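Local atomic coordinates of hypothetical 33.3 KDA protein IN ade3-ser2 intergenic region (Saccharomyces cerevisiae, PDB entry 1ODF), a protein that is probably an ATP-dependent kinase, of a substrate specificity not yet known, that resembles bacterial pantothenate kinase in structure. Residues V110-I114 / T125-P129; S64-A68 / Q147-L151; P31-S37 / I202-V208. All blocks are in the same frame, centred on the assembly; numbering follows the deposited sequence.

Contact 1: residues V110-I114 / T125-P129; sequences VLNTI and TVVLP
Val-110 and Thr-113, one helical turn apart near the C-terminal end of helix 104-114, rest on Val-126 and Leu-128 at the start of strand 125-132. This is alpha/beta packing: the helix covers one face of the small three-stranded antiparallel sheet beside the central sheet of the kinase. The two segments run nearly antiparallel, at 165°, with their axes 8.8 Å apart at closest approach, and no hydrogen bond joins them.

The tight part is apolar and buried. With CG1 of Val-110 anti to the backbone N (chi1 166°), that methyl reaches the branch point of the leucine, 3.9 Å from Leu-128 CG, the two side chains meeting at about a right angle. The other methyl turns to the backbone, Val-110 CG2 lying 3.7 Å from Val-127 O. Ile-114 adds a looser contact, its CG1 4.4 Å from Val-126 CG1, and carries the apolar layer on to Pro-31 and to Phe-156 of strand 155-160, which Leu-128 also touches.

The loose side is that of Val-127, which points away from the helix and is exposed, its side chain lying against Lys-148 of strand 147-150. Thr-113, although partly exposed, still packs closely and divides its two branches: the hydroxyl is hydrogen-bonded to Glu-109 O one turn back in its own helix, while the methyl does the packing, with Thr-113 CG2 3.6 Å from Val-126 CG2.

Contact 2: residues S64-A68 / Q147-L151; sequences SIGYA and QKIKL
The side-chain amide of Gln-147 meets the backbone of Tyr-67 in two ways: NE2 bonds Tyr-67 O directly, in the plane of the amide, and OE1 reaches Tyr-67 N through a water. The direct bond, Gln-147 NE2 to Tyr-67 O, is 2.9 Å long with an N-H...O angle of 173°, and the carbonyl is approached nearly end-on. The water donates to Gln-147 OE1 at 2.7 Å and accepts from Tyr-67 N. Bonds at both ends probably hold the amide in this rotation. The Tyr-67 ring turns off toward helix 44-59, meeting the ring of Tyr-52 at about 45°, its OH hydrogen-bonded to Ser-48 OG. A leucine in place of Gln-147 would probably leave Tyr-67 O without its donor and the water without the amide oxygen it donates to.

Beside the amide, Ile-149 lays CD1 over the backbone of Gly-66, 3.8 Å from Gly-66 CA, where a side chain on the glycine would collide with it. Beyond the isoleucine, Ser-64 OG, anti to its own N (chi1 176°), donates to Lys-150 O at 2.6 Å, coming in 25° off the carbonyl plane.

No backbone-to-backbone bond crosses here: the axes come no nearer than 7.1 Å. The contact is thus a junction of two sheets, with strand 147-150 of the small antiparallel sheet set against strand 65-69, the edge of the central sheet of a P-loop kinase-like fold.

Contact 3: residues P31-S37 / I202-V208; sequences PLFIFFS and IKSLGIV
Phe-33 N donates to Lys-203 O at 2.8 Å, nearly straight at 173° and in the carbonyl plane. It opens a ladder of five backbone bonds in which Phe-33 and Phe-35 each donate through N and accept through O, as parallel pairing requires, and Ser-37 N closes the series on Ile-207 O at 3.0 Å. Before the ladder, a water joins Pro-31 O to Lys-203 N.

On one face of the sheet, Ile-207 lies alongside Phe-36, and its CG1 sits over the ring, 3.7 Å from the ring centroid, in a CH-pi contact; Leu-32 and Leu-205 meet farther down this face. On the opposite face, Ile-202 CG2 reaches the rings of Phe-33 and Phe-35, 4.1 Å from Phe-33 CG and 4.2 Å from Phe-35 CZ. The Phe-35 ring also has Phe-33 CB over one face and Ser-204 OG 3.8 Å from Phe-35 CE1.

Strand 32-37 leads directly into the predicted ATP-binding loop beginning at Gly-38, the Walker A pattern. It is an inner strand, bonded on its other flank to strand 155-160; helix 8-24 covers the face of Leu-205 and Ile-207, and helix 249-262 packs on Ser-37 and Val-208.

Contact 3 is the core of the set, with two inner strands of the central sheet zipped by regular backbone bonds and buried side chains on both faces. Contacts 1 and 2 lie farther out, contact 1 still buried and contact 2 only partly so, and share the small antiparallel sheet, whose neighbouring strands 125-132 and 147-150 are bonded to each other. Contact 1 lays a helix on that sheet through apolar side-chain packing, without a hydrogen bond; contact 2 ties it to the edge of the central sheet through a serine, an amide and a water. Packing of Ile-114 on Pro-31 connects contact 1 to contact 3, whereas contacts 2 and 3 share the central sheet without touching.

Contact 1: residues V110-I114 / T125-P129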
loop_
_atom_site.group_PDB
_atom_site.type_symbol
_atom_site.label_atom_id
_atom_site.label_comp_id
_atom_site.label_asym_id
_atom_site.label_seq_id
_atom_site.Cartn_x
_atom_site.Cartn_y
_atom_site.Cartn_z
ATOM N N VAL A 110 7.957 -8.616 -12.181
ATOM C CA VAL A 110 6.519 -8.806 -12.321
ATOM C C VAL A 110 5.909 -7.706 -13.205
ATOM O O VAL A 110 5.132 -7.991 -14.122
ATOM C CB VAL A 110 5.846 -8.828 -10.925
ATOM C CG1 VAL A 110 4.340 -8.668 -11.051
ATOM C CG2 VAL A 110 6.175 -10.148 -10.222
ATOM N N LEU A 111 6.270 -6.457 -12.935
ATOM C CA LEU A 111 5.769 -5.341 -13.723
ATOM C C LEU A 111 6.177 -5.538 -15.177
ATOM O O LEU A 111 5.365 -5.350 -16.090
ATOM C CB LEU A 111 6.334 -4.018 -13.197
ATOM C CG LEU A 111 5.454 -3.139 -12.302
ATOM C CD1 LEU A 111 4.165 -3.842 -11.940
ATOM C CD2 LEU A 111 6.227 -2.776 -11.044
ATOM N N ASN A 112 7.439 -5.917 -15.377
ATOM C CA ASN A 112 7.973 -6.158 -16.717
ATOM C C ASN A 112 7.121 -7.169 -17.452
ATOM O O ASN A 112 6.695 -6.934 -18.584
ATOM C CB ASN A 112 9.410 -6.696 -16.659
ATOM C CG ASN A 112 10.413 -5.644 -16.248
ATOM O OD1 ASN A 112 10.259 -4.465 -16.576
ATOM N ND2 ASN A 112 11.458 -6.063 -15.539
ATOM N N THR A 113 6.890 -8.300 -16.801
ATOM C CA THR A 113 6.091 -9.368 -17.376
ATOM C C THR A 113 4.679 -8.883 -17.705
ATOM O O THR A 113 4.146 -9.179 -18.777
ATOM C CB THR A 113 6.008 -10.572 -16.409
ATOM O OG1 THR A 113 7.328 -11.088 -16.175
ATOM C CG2 THR A 113 5.131 -11.671 -16.990
ATOM N N ILE A 114 4.077 -8.128 -16.789
ATOM C CA ILE A 114 2.730 -7.620 -17.003
ATOM C C ILE A 114 2.653 -6.700 -18.215
ATOM O O ILE A 114 1.761 -6.846 -19.046
ATOM C CB ILE A 114 2.213 -6.898 -15.748
ATOM C CG1 ILE A 114 1.961 -7.934 -14.657
ATOM C CG2 ILE A 114 0.942 -6.117 -16.054
ATOM C CD1 ILE A 114 1.429 -7.359 -13.396
ATOM N N THR A 125 0.350 -16.905 -17.715
ATOM C CA THR A 125 0.187 -16.420 -16.354
ATOM C C THR A 125 1.491 -15.821 -15.854
ATOM O O THR A 125 2.568 -16.161 -16.341
ATOM C CB THR A 125 -0.198 -17.549 -15.385
ATOM O OG1 THR A 125 0.909 -18.448 -15.234
ATOM C CG2 THR A 125 -1.405 -18.313 -15.907
ATOM N N VAL A 126 1.377 -14.912 -14.891
ATOM C CA VAL A 126 2.536 -14.283 -14.269
ATOM C C VAL A 126 2.427 -14.689 -12.811
ATOM O O VAL A 126 1.327 -14.739 -12.259
ATOM C CB VAL A 126 2.503 -12.732 -14.375
ATOM C CG1 VAL A 126 1.223 -12.176 -13.751
ATOM C CG2 VAL A 126 3.723 -12.143 -13.687
ATOM N N VAL A 127 3.553 -15.000 -12.191
ATOM C CA VAL A 127 3.526 -15.410 -10.801
ATOM C C VAL A 127 3.917 -14.292 -9.849
ATOM O O VAL A 127 4.956 -13.650 -10.012
ATOM C CB VAL A 127 4.447 -16.627 -10.560
ATOM C CG1 VAL A 127 4.502 -16.958 -9.077
ATOM C CG2 VAL A 127 3.921 -17.830 -11.335
ATOM N N LEU A 128 3.062 -14.060 -8.860
ATOM C CA LEU A 128 3.310 -13.046 -7.842
ATOM C C LEU A 128 3.532 -13.754 -6.508
ATOM O O LEU A 128 2.932 -14.796 -6.236
ATOM C CB LEU A 128 2.131 -12.077 -7.736
ATOM C CG LEU A 128 2.116 -10.957 -8.785
ATOM C CD1 LEU A 128 1.727 -11.516 -10.153
ATOM C CD2 LEU A 128 1.141 -9.880 -8.341
ATOM N N PRO A 129 4.409 -13.200 -5.659
ATOM C CA PRO A 129 4.689 -13.815 -4.362
ATOM C C PRO A 129 3.596 -13.656 -3.320
ATOM O O PRO A 129 2.701 -12.812 -3.436
ATOM C CB PRO A 129 5.975 -13.124 -3.932
ATOM C CG PRO A 129 5.776 -11.741 -4.451
ATOM C CD PRO A 129 5.228 -11.990 -5.851
#

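Contact 2: residues S64-A68 / Q147-L151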
loop_
_atom_site.group_PDB
_atom_site.type_symbol
_atom_site.label_atom_id
_atom_site.label_comp_id
_atom_site.label_asym_id
_atom_site.label_seq_id
_atom_site.Cartn_x
_atom_site.Cartn_y
_atom_site.Cartn_z
ATOM N N SER A 64 -9.301 -9.815 -17.037
ATOM C CA SER A 64 -8.371 -10.450 -16.101
ATOM C C SER A 64 -8.099 -9.475 -14.949
ATOM O O SER A 64 -7.534 -8.399 -15.157
ATOM C CB SER A 64 -7.052 -10.795 -16.802
ATOM O OG SER A 64 -6.114 -11.320 -15.874
ATOM N N ILE A 65 -8.497 -9.858 -13.740
ATOM C CA ILE A 65 -8.317 -9.008 -12.565
ATOM C C ILE A 65 -7.238 -9.520 -11.612
ATOM O O ILE A 65 -7.297 -10.651 -11.145
ATOM C CB ILE A 65 -9.635 -8.887 -11.747
ATOM C CG1 ILE A 65 -10.820 -8.585 -12.675
ATOM C CG2 ILE A 65 -9.493 -7.792 -10.687
ATOM C CD1 ILE A 65 -10.733 -7.259 -13.407
ATOM N N GLY A 66 -6.261 -8.673 -11.313
ATOM C CA GLY A 66 -5.199 -9.057 -10.399
ATOM C C GLY A 66 -5.248 -8.255 -9.105
ATOM O O GLY A 66 -5.729 -7.117 -9.074
ATOM N N TYR A 67 -4.749 -8.844 -8.028
ATOM C CA TYR A 67 -4.739 -8.168 -6.738
ATOM C C TYR A 67 -3.483 -8.508 -5.959
ATOM O O TYR A 67 -2.987 -9.634 -6.013
ATOM C CB TYR A 67 -5.970 -8.570 -5.911
ATOM C CG TYR A 67 -5.990 -7.984 -4.513
ATOM C CD1 TYR A 67 -5.145 -8.475 -3.506
ATOM C CD2 TYR A 67 -6.813 -6.902 -4.209
ATOM C CE1 TYR A 67 -5.115 -7.896 -2.237
ATOM C CE2 TYR A 67 -6.800 -6.317 -2.944
ATOM C CZ TYR A 67 -5.947 -6.814 -1.963
ATOM O OH TYR A 67 -5.939 -6.223 -0.719
ATOM N N ALA A 68 -2.972 -7.525 -5.231
ATOM C CA ALA A 68 -1.798 -7.743 -4.412
ATOM C C ALA A 68 -1.645 -6.653 -3.362
ATOM O O ALA A 68 -2.053 -5.511 -3.563
ATOM C CB ALA A 68 -0.541 -7.800 -5.287
ATOM N N GLN A 147 0.969 -16.709 -6.147
ATOM C CA GLN A 147 -0.295 -16.724 -6.872
ATOM C C GLN A 147 -0.017 -16.544 -8.356
ATOM O O GLN A 147 1.030 -16.023 -8.741
ATOM C CB GLN A 147 -1.187 -15.573 -6.398
ATOM C CG GLN A 147 -0.665 -14.198 -6.838
ATOM C CD GLN A 147 -1.714 -13.092 -6.764
ATOM O OE1 GLN A 147 -2.839 -13.245 -7.260
ATOM N NE2 GLN A 147 -1.343 -11.965 -6.161
ATOM N N LYS A 148 -0.957 -16.971 -9.189
ATOM C CA LYS A 148 -0.808 -16.823 -10.632
ATOM C C LYS A 148 -1.949 -16.002 -11.217
ATOM O O LYS A 148 -3.117 -16.229 -10.911
ATOM C CB LYS A 148 -0.738 -18.191 -11.321
ATOM C CG LYS A 148 0.672 -18.745 -11.406
ATOM C CD LYS A 148 0.786 -19.912 -12.386
ATOM C CE LYS A 148 0.151 -21.186 -11.850
ATOM N NZ LYS A 148 0.467 -22.353 -12.723
ATOM N N ILE A 149 -1.603 -15.037 -12.059
ATOM C CA ILE A 149 -2.608 -14.189 -12.680
ATOM C C ILE A 149 -2.572 -14.359 -14.195
ATOM O O ILE A 149 -1.496 -14.435 -14.786
ATOM C CB ILE A 149 -2.372 -12.704 -12.305
ATOM C CG1 ILE A 149 -2.407 -12.554 -10.776
ATOM C CG2 ILE A 149 -3.442 -11.820 -12.952
ATOM C CD1 ILE A 149 -2.093 -11.160 -10.272
ATOM N N LYS A 150 -3.750 -14.425 -14.815
ATOM C CA LYS A 150 -3.843 -14.596 -16.265
ATOM C C LYS A 150 -3.398 -13.361 -17.043
ATOM O O LYS A 150 -3.821 -12.245 -16.748
ATOM C CB LYS A 150 -5.279 -14.939 -16.681
ATOM C CG LYS A 150 -5.836 -16.224 -16.081
ATOM C CD LYS A 150 -7.270 -16.475 -16.548
ATOM C CE LYS A 150 -7.900 -17.671 -15.833
ATOM N NZ LYS A 150 -8.079 -17.424 -14.371
ATOM N N LEU A 151 -2.541 -13.573 -18.037
ATOM C CA LEU A 151 -2.058 -12.495 -18.887
ATOM C C LEU A 151 -2.845 -12.499 -20.200
ATOM O O LEU A 151 -3.247 -13.550 -20.697
ATOM C CB LEU A 151 -0.569 -12.669 -19.189
ATOM C CG LEU A 151 0.450 -12.368 -18.083
ATOM C CD1 LEU A 151 0.423 -10.885 -17.729
ATOM C CD2 LEU A 151 0.130 -13.202 -16.871
HETATM O O HOH W 1 -5.041 -11.857 -7.960
#

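Contact 3: residues P31-S37 / I202-V208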
loop_
_atom_site.group_PDB
_atom_site.type_symbol
_atom_site.label_atom_id
_atom_site.label_comp_id
_atom_site.label_asym_id
_atom_site.label_seq_id
_atom_site.Cartn_x
_atom_site.Cartn_y
_atom_site.Cartn_z
ATOM N N PRO A 31 -2.603 -2.490 -18.955
ATOM C CA PRO A 31 -3.324 -2.656 -17.689
ATOM C C PRO A 31 -3.791 -1.316 -17.103
ATOM O O PRO A 31 -3.238 -0.252 -17.399
ATOM C CB PRO A 31 -2.283 -3.316 -16.773
ATOM C CG PRO A 31 -1.255 -3.882 -17.722
ATOM C CD PRO A 31 -1.185 -2.852 -18.802
ATOM N N LEU A 32 -4.833 -1.377 -16.292
ATOM C CA LEU A 32 -5.332 -0.199 -15.601
ATOM C C LEU A 32 -5.012 -0.550 -14.154
ATOM O O LEU A 32 -5.449 -1.592 -13.656
ATOM C CB LEU A 32 -6.849 -0.061 -15.751
ATOM C CG LEU A 32 -7.581 1.210 -15.270
ATOM C CD1 LEU A 32 -8.742 0.819 -14.397
ATOM C CD2 LEU A 32 -6.671 2.140 -14.526
ATOM N N PHE A 33 -4.228 0.284 -13.486
ATOM C CA PHE A 33 -3.914 0.019 -12.089
ATOM C C PHE A 33 -4.882 0.741 -11.156
ATOM O O PHE A 33 -5.426 1.798 -11.495
ATOM C CB PHE A 33 -2.479 0.444 -11.762
ATOM C CG PHE A 33 -1.448 -0.558 -12.191
ATOM C CD1 PHE A 33 -1.259 -0.850 -13.544
ATOM C CD2 PHE A 33 -0.700 -1.249 -11.243
ATOM C CE1 PHE A 33 -0.340 -1.823 -13.946
ATOM C CE2 PHE A 33 0.222 -2.225 -11.634
ATOM C CZ PHE A 33 0.403 -2.513 -12.990
ATOM N N ILE A 34 -5.116 0.138 -9.997
ATOM C CA ILE A 34 -5.974 0.729 -8.989
ATOM C C ILE A 34 -5.217 0.637 -7.663
ATOM O O ILE A 34 -5.002 -0.454 -7.120
ATOM C CB ILE A 34 -7.324 0.005 -8.889
ATOM C CG1 ILE A 34 -8.062 0.111 -10.225
ATOM C CG2 ILE A 34 -8.172 0.653 -7.788
ATOM C CD1 ILE A 34 -9.409 -0.547 -10.233
ATOM N N PHE A 35 -4.793 1.799 -7.176
ATOM C CA PHE A 35 -4.034 1.899 -5.943
ATOM C C PHE A 35 -4.889 2.289 -4.750
ATOM O O PHE A 35 -5.698 3.227 -4.827
ATOM C CB PHE A 35 -2.925 2.950 -6.080
ATOM C CG PHE A 35 -1.884 2.620 -7.110
ATOM C CD1 PHE A 35 -1.524 3.563 -8.072
ATOM C CD2 PHE A 35 -1.233 1.382 -7.103
ATOM C CE1 PHE A 35 -0.527 3.284 -9.014
ATOM C CE2 PHE A 35 -0.233 1.089 -8.041
ATOM C CZ PHE A 35 0.121 2.042 -8.998
ATOM N N PHE A 36 -4.715 1.556 -3.653
ATOM C CA PHE A 36 -5.410 1.872 -2.415
ATOM C C PHE A 36 -4.327 2.254 -1.431
ATOM O O PHE A 36 -3.344 1.522 -1.270
ATOM C CB PHE A 36 -6.203 0.683 -1.876
ATOM C CG PHE A 36 -7.480 0.419 -2.628
ATOM C CD1 PHE A 36 -7.457 -0.180 -3.888
ATOM C CD2 PHE A 36 -8.706 0.758 -2.069
ATOM C CE1 PHE A 36 -8.640 -0.441 -4.572
ATOM C CE2 PHE A 36 -9.897 0.500 -2.746
ATOM C CZ PHE A 36 -9.865 -0.101 -3.998
ATOM N N SER A 37 -4.505 3.412 -0.797
ATOM C CA SER A 37 -3.548 3.930 0.173
ATOM C C SER A 37 -4.264 4.473 1.407
ATOM O O SER A 37 -5.257 5.203 1.301
ATOM C CB SER A 37 -2.722 5.052 -0.461
ATOM O OG SER A 37 -1.618 5.406 0.348
ATOM N N ILE A 202 2.425 3.821 -16.251
ATOM C CA ILE A 202 1.335 3.317 -15.434
ATOM C C ILE A 202 0.103 4.218 -15.389
ATOM O O ILE A 202 0.169 5.359 -14.955
ATOM C CB ILE A 202 1.836 3.015 -14.007
ATOM C CG1 ILE A 202 2.651 1.717 -14.040
ATOM C CG2 ILE A 202 0.661 2.906 -13.025
ATOM C CD1 ILE A 202 3.204 1.304 -12.704
ATOM N N LYS A 203 -1.021 3.684 -15.861
ATOM C CA LYS A 203 -2.288 4.412 -15.871
ATOM C C LYS A 203 -3.121 3.865 -14.730
ATOM O O LYS A 203 -3.305 2.647 -14.614
ATOM C CB LYS A 203 -2.987 4.250 -17.222
ATOM C CG LYS A 203 -2.282 5.049 -18.307
ATOM C CD LYS A 203 -2.210 6.514 -17.892
ATOM C CE LYS A 203 -1.197 7.292 -18.697
ATOM N NZ LYS A 203 -1.097 8.709 -18.223
ATOM N N SER A 204 -3.650 4.773 -13.906
ATOM C CA SER A 204 -4.354 4.345 -12.711
ATOM C C SER A 204 -5.410 5.257 -12.104
ATOM O O SER A 204 -5.500 6.455 -12.395
ATOM C CB SER A 204 -3.311 4.111 -11.626
ATOM O OG SER A 204 -2.611 5.336 -11.419
ATOM N N LEU A 205 -6.183 4.644 -11.215
ATOM C CA LEU A 205 -7.213 5.316 -10.442
ATOM C C LEU A 205 -6.723 5.151 -9.006
ATOM O O LEU A 205 -6.184 4.100 -8.642
ATOM C CB LEU A 205 -8.568 4.631 -10.625
ATOM C CG LEU A 205 -9.146 4.759 -12.030
ATOM C CD1 LEU A 205 -10.444 3.980 -12.110
ATOM C CD2 LEU A 205 -9.359 6.237 -12.350
ATOM N N GLY A 206 -6.890 6.190 -8.198
ATOM C CA GLY A 206 -6.425 6.109 -6.832
ATOM C C GLY A 206 -7.505 6.278 -5.794
ATOM O O GLY A 206 -8.430 7.068 -5.971
ATOM N N ILE A 207 -7.381 5.518 -4.711
ATOM C CA ILE A 207 -8.315 5.577 -3.594
ATOM C C ILE A 207 -7.464 5.943 -2.386
ATOM O O ILE A 207 -6.629 5.156 -1.939
ATOM C CB ILE A 207 -8.977 4.216 -3.303
ATOM C CG1 ILE A 207 -9.464 3.558 -4.609
ATOM C CG2 ILE A 207 -10.108 4.419 -2.275
ATOM C CD1 ILE A 207 -10.574 4.288 -5.295
ATOM N N VAL A 208 -7.678 7.142 -1.867
ATOM C CA VAL A 208 -6.905 7.616 -0.737
ATOM C C VAL A 208 -7.742 7.800 0.512
ATOM O O VAL A 208 -8.794 8.448 0.488
ATOM C CB VAL A 208 -6.202 8.958 -1.072
ATOM C CG1 VAL A 208 -5.487 9.507 0.178
ATOM C CG2 VAL A 208 -5.201 8.747 -2.205
HETATM O O HOH W 2 -1.164 1.393 -17.023
#